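Local coordinates for conserved hypothetical protein (Agrobacterium tumefaciens, PDB 2FEX) that is of unknown function but belongs to the DJ-1/PfpI family, related to the class I glutamine amidotransferases, at residues M1-W15 and E31-M45. Sequence-based numbering, arbitrary orientation.
Sequences MTRIAIALAQDFADW and EIVHATPDGMPVTSM
Strands 3-7 and 31-36 run parallel, 24° apart, joined by alternating backbone bonds: Ile4 N and Ile6 N give to the carbonyls of Glu31 and Val33, while Val33 N and Ala35 N give to those of Ile4 and Ile6. Leu8 N extends the series to Ala35 O, less straight at 131°. Beyond this pair of strands, Asp11 N gives to Thr43 O, in the short strand 42-43, and Met45 N to Phe12 O. A side chain also joins in: Gln10, bent at chi2 (-72°), brings OE1 to 2.9 Å from Thr43 N, which sits above the amide plane.

Among the charged and polar groups, in the conformers described, Arg3 NH2 lies 2.7 Å from Glu31 OE2 in a salt bridge, the two flat groups turned well out of a common plane. Val33 CG2 lies over one guanidinium face. Ser44 OG donates to Asp14 OD1 at 2.6 Å from the syn side, but tilted out of the carboxylate plane, and also meets Leu48 N; Asp14 OD2 accepts from Gly46 N, so both carboxylate oxygens are engaged.

In a CH-pi contact Ser44 CB lies over one face of the Phe12 ring, 3.7 Å from its centroid; Leu8 CD2 lies over the other. In apolar packing, Ile6 CD1 meets Ile32 CG2 at 3.8 Å, and Met45 CE touches the Trp15 ring edge.

The two strands belong to a right-handed beta-alpha-beta unit whose helix 18-27 covers Ile6 and Ile32; strands 66-69 and 54-55 flank the pair, and the second subunit packs on Trp15 and Met45.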
loop_
_atom_site.group_PDB
_atom_site.type_symbol
_atom_site.label_atom_id
_atom_site.label_comp_id
_atom_site.label_asym_id
_atom_site.label_seq_id
_atom_site.Cartn_x
_atom_site.Cartn_y
_atom_site.Cartn_z
HETATM N N MSE A 1 13.905 21.180 -3.306
HETATM C CA MSE A 1 13.362 20.181 -2.340
HETATM C C MSE A 1 11.825 20.226 -2.345
HETATM O O MSE A 1 11.218 21.300 -2.209
HETATM C CB MSE A 1 13.908 20.418 -0.922
HETATM C CG MSE A 1 13.399 19.394 0.144
HETATM SE SE MSE A 1 14.019 17.516 -0.203
HETATM C CE MSE A 1 15.859 17.887 -1.144
ATOM N N THR A 2 11.215 19.069 -2.561
ATOM C CA THR A 2 9.776 18.956 -2.547
ATOM C C THR A 2 9.431 18.174 -1.278
ATOM O O THR A 2 10.103 17.192 -0.969
ATOM C CB THR A 2 9.247 18.186 -3.784
ATOM O OG1 THR A 2 9.560 18.932 -4.973
ATOM C CG2 THR A 2 7.784 17.976 -3.704
ATOM N N ARG A 3 8.384 18.615 -0.574
ATOM C CA ARG A 3 7.953 17.936 0.647
ATOM C C ARG A 3 6.451 17.714 0.580
ATOM O O ARG A 3 5.702 18.627 0.207
ATOM C CB ARG A 3 8.246 18.784 1.887
ATOM C CG ARG A 3 9.704 18.970 2.284
ATOM C CD ARG A 3 9.764 19.836 3.589
ATOM N NE ARG A 3 9.922 19.053 4.814
ATOM C CZ ARG A 3 9.497 19.412 6.024
ATOM N NH1 ARG A 3 8.837 20.560 6.211
ATOM N NH2 ARG A 3 9.720 18.610 7.066
ATOM N N ILE A 4 6.013 16.497 0.939
ATOM C CA ILE A 4 4.605 16.176 0.827
ATOM C C ILE A 4 4.187 15.737 2.214
ATOM O O ILE A 4 4.843 14.857 2.795
ATOM C CB ILE A 4 4.369 14.998 -0.154
ATOM C CG1 ILE A 4 4.803 15.412 -1.612
ATOM C CG2 ILE A 4 2.890 14.480 -0.100
ATOM C CD1 ILE A 4 4.627 14.226 -2.659
ATOM N N ALA A 5 3.083 16.276 2.718
ATOM C CA ALA A 5 2.504 15.822 3.978
ATOM C C ALA A 5 1.423 14.791 3.658
ATOM O O ALA A 5 0.540 15.015 2.788
ATOM C CB ALA A 5 1.849 17.008 4.712
ATOM N N ILE A 6 1.464 13.692 4.393
ATOM C CA ILE A 6 0.456 12.643 4.226
ATOM C C ILE A 6 -0.302 12.571 5.550
ATOM O O ILE A 6 0.279 12.285 6.620
ATOM C CB ILE A 6 1.094 11.270 3.864
ATOM C CG1 ILE A 6 1.759 11.463 2.460
ATOM C CG2 ILE A 6 -0.035 10.198 3.887
ATOM C CD1 ILE A 6 2.345 10.172 1.930
ATOM N N ALA A 7 -1.597 12.894 5.483
ATOM C CA ALA A 7 -2.402 13.025 6.700
ATOM C C ALA A 7 -3.067 11.677 7.000
ATOM O O ALA A 7 -4.152 11.368 6.467
ATOM C CB ALA A 7 -3.506 14.142 6.508
ATOM N N LEU A 8 -2.404 10.898 7.850
ATOM C CA LEU A 8 -2.936 9.602 8.311
ATOM C C LEU A 8 -4.003 9.792 9.368
ATOM O O LEU A 8 -4.221 10.907 9.912
ATOM C CB LEU A 8 -1.770 8.779 8.946
ATOM C CG LEU A 8 -0.571 8.496 8.002
ATOM C CD1 LEU A 8 0.559 7.734 8.779
ATOM C CD2 LEU A 8 -0.996 7.736 6.651
ATOM N N ALA A 9 -4.657 8.682 9.683
ATOM C CA ALA A 9 -5.666 8.664 10.751
ATOM C C ALA A 9 -5.834 7.238 11.127
ATOM O O ALA A 9 -5.397 6.300 10.394
ATOM C CB ALA A 9 -6.973 9.251 10.217
ATOM N N GLN A 10 -6.510 7.035 12.248
ATOM C CA GLN A 10 -6.876 5.679 12.659
ATOM C C GLN A 10 -7.629 5.003 11.513
ATOM O O GLN A 10 -8.503 5.633 10.880
ATOM C CB GLN A 10 -7.752 5.751 13.910
ATOM C CG GLN A 10 -6.962 6.186 15.144
ATOM C CD GLN A 10 -5.999 5.116 15.694
ATOM O OE1 GLN A 10 -5.819 4.027 15.118
ATOM N NE2 GLN A 10 -5.425 5.416 16.870
ATOM N N ASP A 11 -7.282 3.741 11.253
ATOM C CA ASP A 11 -7.960 2.917 10.235
ATOM C C ASP A 11 -7.747 3.494 8.840
ATOM O O ASP A 11 -8.562 3.305 7.950
ATOM C CB ASP A 11 -9.474 2.807 10.547
ATOM C CG ASP A 11 -9.737 2.065 11.825
ATOM O OD1 ASP A 11 -9.131 0.996 12.022
ATOM O OD2 ASP A 11 -10.533 2.582 12.594
ATOM N N PHE A 12 -6.576 4.115 8.593
ATOM C CA PHE A 12 -6.300 4.576 7.206
ATOM C C PHE A 12 -6.134 3.381 6.262
ATOM O O PHE A 12 -5.709 2.271 6.688
ATOM C CB PHE A 12 -5.079 5.526 7.106
ATOM C CG PHE A 12 -3.722 4.858 7.277
ATOM C CD1 PHE A 12 -2.997 4.428 6.115
ATOM C CD2 PHE A 12 -3.128 4.760 8.562
ATOM C CE1 PHE A 12 -1.649 3.858 6.251
ATOM C CE2 PHE A 12 -1.812 4.210 8.711
ATOM C CZ PHE A 12 -1.114 3.749 7.540
ATOM N N ALA A 13 -6.503 3.620 4.991
ATOM C CA ALA A 13 -6.458 2.557 3.974
ATOM C C ALA A 13 -4.991 2.374 3.528
ATOM O O ALA A 13 -4.418 3.213 2.832
ATOM C CB ALA A 13 -7.360 2.955 2.766
ATOM N N ASP A 14 -4.386 1.251 3.928
ATOM C CA ASP A 14 -2.927 1.049 3.694
ATOM C C ASP A 14 -2.552 1.224 2.240
ATOM O O ASP A 14 -1.458 1.714 1.939
ATOM C CB ASP A 14 -2.475 -0.366 4.077
ATOM C CG ASP A 14 -2.831 -0.734 5.519
ATOM O OD1 ASP A 14 -1.903 -1.231 6.236
ATOM O OD2 ASP A 14 -4.001 -0.581 5.917
ATOM N N TRP A 15 -3.432 0.778 1.317
ATOM C CA TRP A 15 -3.027 0.732 -0.109
ATOM C C TRP A 15 -3.131 2.121 -0.790
ATOM O O TRP A 15 -2.739 2.263 -1.953
ATOM C CB TRP A 15 -3.907 -0.255 -0.880
ATOM C CG TRP A 15 -5.322 0.177 -1.045
ATOM C CD1 TRP A 15 -5.851 0.857 -2.124
ATOM C CD2 TRP A 15 -6.402 -0.092 -0.158
ATOM N NE1 TRP A 15 -7.216 1.072 -1.922
ATOM C CE2 TRP A 15 -7.578 0.510 -0.726
ATOM C CE3 TRP A 15 -6.507 -0.724 1.083
ATOM C CZ2 TRP A 15 -8.819 0.470 -0.078
ATOM C CZ3 TRP A 15 -7.761 -0.759 1.734
ATOM C CH2 TRP A 15 -8.906 -0.192 1.123
ATOM N N GLU A 31 10.752 14.565 0.291
ATOM C CA GLU A 31 10.660 14.339 1.732
ATOM C C GLU A 31 9.190 14.099 2.079
ATOM O O GLU A 31 8.334 14.839 1.626
ATOM C CB GLU A 31 11.157 15.553 2.520
ATOM C CG GLU A 31 11.247 15.301 4.019
ATOM C CD GLU A 31 11.553 16.558 4.804
ATOM O OE1 GLU A 31 12.143 17.513 4.211
ATOM O OE2 GLU A 31 11.180 16.581 5.997
ATOM N N ILE A 32 8.929 13.056 2.845
ATOM C CA ILE A 32 7.535 12.735 3.227
ATOM C C ILE A 32 7.402 13.024 4.697
ATOM O O ILE A 32 8.234 12.508 5.518
ATOM C CB ILE A 32 7.194 11.230 2.950
ATOM C CG1 ILE A 32 7.410 10.867 1.484
ATOM C CG2 ILE A 32 5.751 10.917 3.330
ATOM C CD1 ILE A 32 6.434 11.581 0.538
ATOM N N VAL A 33 6.378 13.805 5.035
ATOM C CA VAL A 33 6.025 14.066 6.429
ATOM C C VAL A 33 4.696 13.351 6.702
ATOM O O VAL A 33 3.692 13.696 6.116
ATOM C CB VAL A 33 5.823 15.582 6.656
ATOM C CG1 VAL A 33 5.390 15.890 8.116
ATOM C CG2 VAL A 33 7.140 16.333 6.264
ATOM N N HIS A 34 4.693 12.401 7.635
ATOM C CA HIS A 34 3.452 11.745 8.000
ATOM C C HIS A 34 2.912 12.435 9.258
ATOM O O HIS A 34 3.670 12.694 10.206
ATOM C CB HIS A 34 3.667 10.238 8.297
ATOM C CG HIS A 34 3.773 9.431 7.039
ATOM N ND1 HIS A 34 4.995 9.029 6.547
ATOM C CD2 HIS A 34 2.831 8.963 6.187
ATOM C CE1 HIS A 34 4.801 8.363 5.418
ATOM N NE2 HIS A 34 3.499 8.303 5.172
ATOM N N ALA A 35 1.623 12.684 9.246
ATOM C CA ALA A 35 0.939 13.347 10.378
ATOM C C ALA A 35 -0.323 12.605 10.795
ATOM O O ALA A 35 -0.943 11.925 9.981
ATOM C CB ALA A 35 0.597 14.829 9.968
ATOM N N THR A 36 -0.701 12.709 12.076
ATOM C CA THR A 36 -1.995 12.201 12.552
ATOM C C THR A 36 -2.661 13.406 13.258
ATOM O O THR A 36 -1.997 14.399 13.622
ATOM C CB THR A 36 -1.816 11.028 13.554
ATOM O OG1 THR A 36 -1.026 11.526 14.699
ATOM C CG2 THR A 36 -1.102 9.814 12.887
ATOM N N PRO A 37 -3.979 13.320 13.498
ATOM C CA PRO A 37 -4.699 14.471 14.085
ATOM C C PRO A 37 -4.066 14.944 15.380
ATOM O O PRO A 37 -3.933 16.152 15.575
ATOM C CB PRO A 37 -6.122 13.907 14.293
ATOM C CG PRO A 37 -6.282 12.971 13.096
ATOM C CD PRO A 37 -4.902 12.233 13.055
ATOM N N ASP A 38 -3.660 14.028 16.254
ATOM C CA ASP A 38 -3.089 14.441 17.570
ATOM C C ASP A 38 -1.560 14.266 17.656
ATOM O O ASP A 38 -0.953 14.580 18.708
ATOM C CB ASP A 38 -3.784 13.721 18.735
ATOM C CG ASP A 38 -3.544 12.207 18.774
ATOM O OD1 ASP A 38 -2.803 11.678 17.900
ATOM O OD2 ASP A 38 -4.174 11.557 19.664
ATOM N N GLY A 39 -0.935 13.837 16.548
ATOM C CA GLY A 39 0.507 13.651 16.525
ATOM C C GLY A 39 0.970 12.336 17.137
ATOM O O GLY A 39 2.177 12.064 17.177
HETATM N N MSE A 40 0.033 11.534 17.628
HETATM C CA MSE A 40 0.412 10.248 18.217
HETATM C C MSE A 40 0.087 9.089 17.263
HETATM O O MSE A 40 -0.545 9.313 16.192
HETATM C CB MSE A 40 -0.225 10.105 19.630
HETATM C CG MSE A 40 0.473 11.080 20.634
HETATM SE SE MSE A 40 -0.218 11.037 22.384
HETATM C CE MSE A 40 -1.705 12.397 22.136
ATOM N N PRO A 41 0.539 7.878 17.601
ATOM C CA PRO A 41 0.424 6.749 16.655
ATOM C C PRO A 41 -1.033 6.463 16.266
ATOM O O PRO A 41 -1.999 6.753 17.028
ATOM C CB PRO A 41 1.020 5.550 17.457
ATOM C CG PRO A 41 2.100 6.270 18.289
ATOM C CD PRO A 41 1.276 7.470 18.810
ATOM N N VAL A 42 -1.150 5.851 15.089
ATOM C CA VAL A 42 -2.431 5.297 14.661
ATOM C C VAL A 42 -2.225 3.907 14.057
ATOM O O VAL A 42 -1.113 3.548 13.679
ATOM C CB VAL A 42 -3.087 6.194 13.578
ATOM C CG1 VAL A 42 -3.493 7.568 14.230
ATOM C CG2 VAL A 42 -2.203 6.366 12.333
ATOM N N THR A 43 -3.320 3.161 13.930
ATOM C CA THR A 43 -3.223 1.766 13.386
ATOM C C THR A 43 -3.931 1.747 12.035
ATOM O O THR A 43 -5.074 2.157 11.930
ATOM C CB THR A 43 -3.900 0.807 14.311
ATOM O OG1 THR A 43 -3.281 0.878 15.616
ATOM C CG2 THR A 43 -3.803 -0.606 13.789
ATOM N N SER A 44 -3.260 1.285 11.006
ATOM C CA SER A 44 -3.899 1.244 9.672
ATOM C C SER A 44 -4.971 0.156 9.620
ATOM O O SER A 44 -5.111 -0.719 10.530
ATOM C CB SER A 44 -2.877 0.869 8.591
ATOM O OG SER A 44 -2.446 -0.504 8.723
HETATM N N MSE A 45 -5.736 0.159 8.532
HETATM C CA MSE A 45 -6.711 -0.932 8.346
HETATM C C MSE A 45 -6.029 -2.299 8.413
HETATM O O MSE A 45 -6.637 -3.267 8.882
HETATM C CB MSE A 45 -7.439 -0.790 6.991
HETATM C CG MSE A 45 -8.581 0.196 7.105
HETATM SE SE MSE A 45 -9.312 0.611 5.318
HETATM C CE MSE A 45 -10.188 -1.167 4.944
HETATM O O HOH W 1 -7.094 -0.317 12.712
#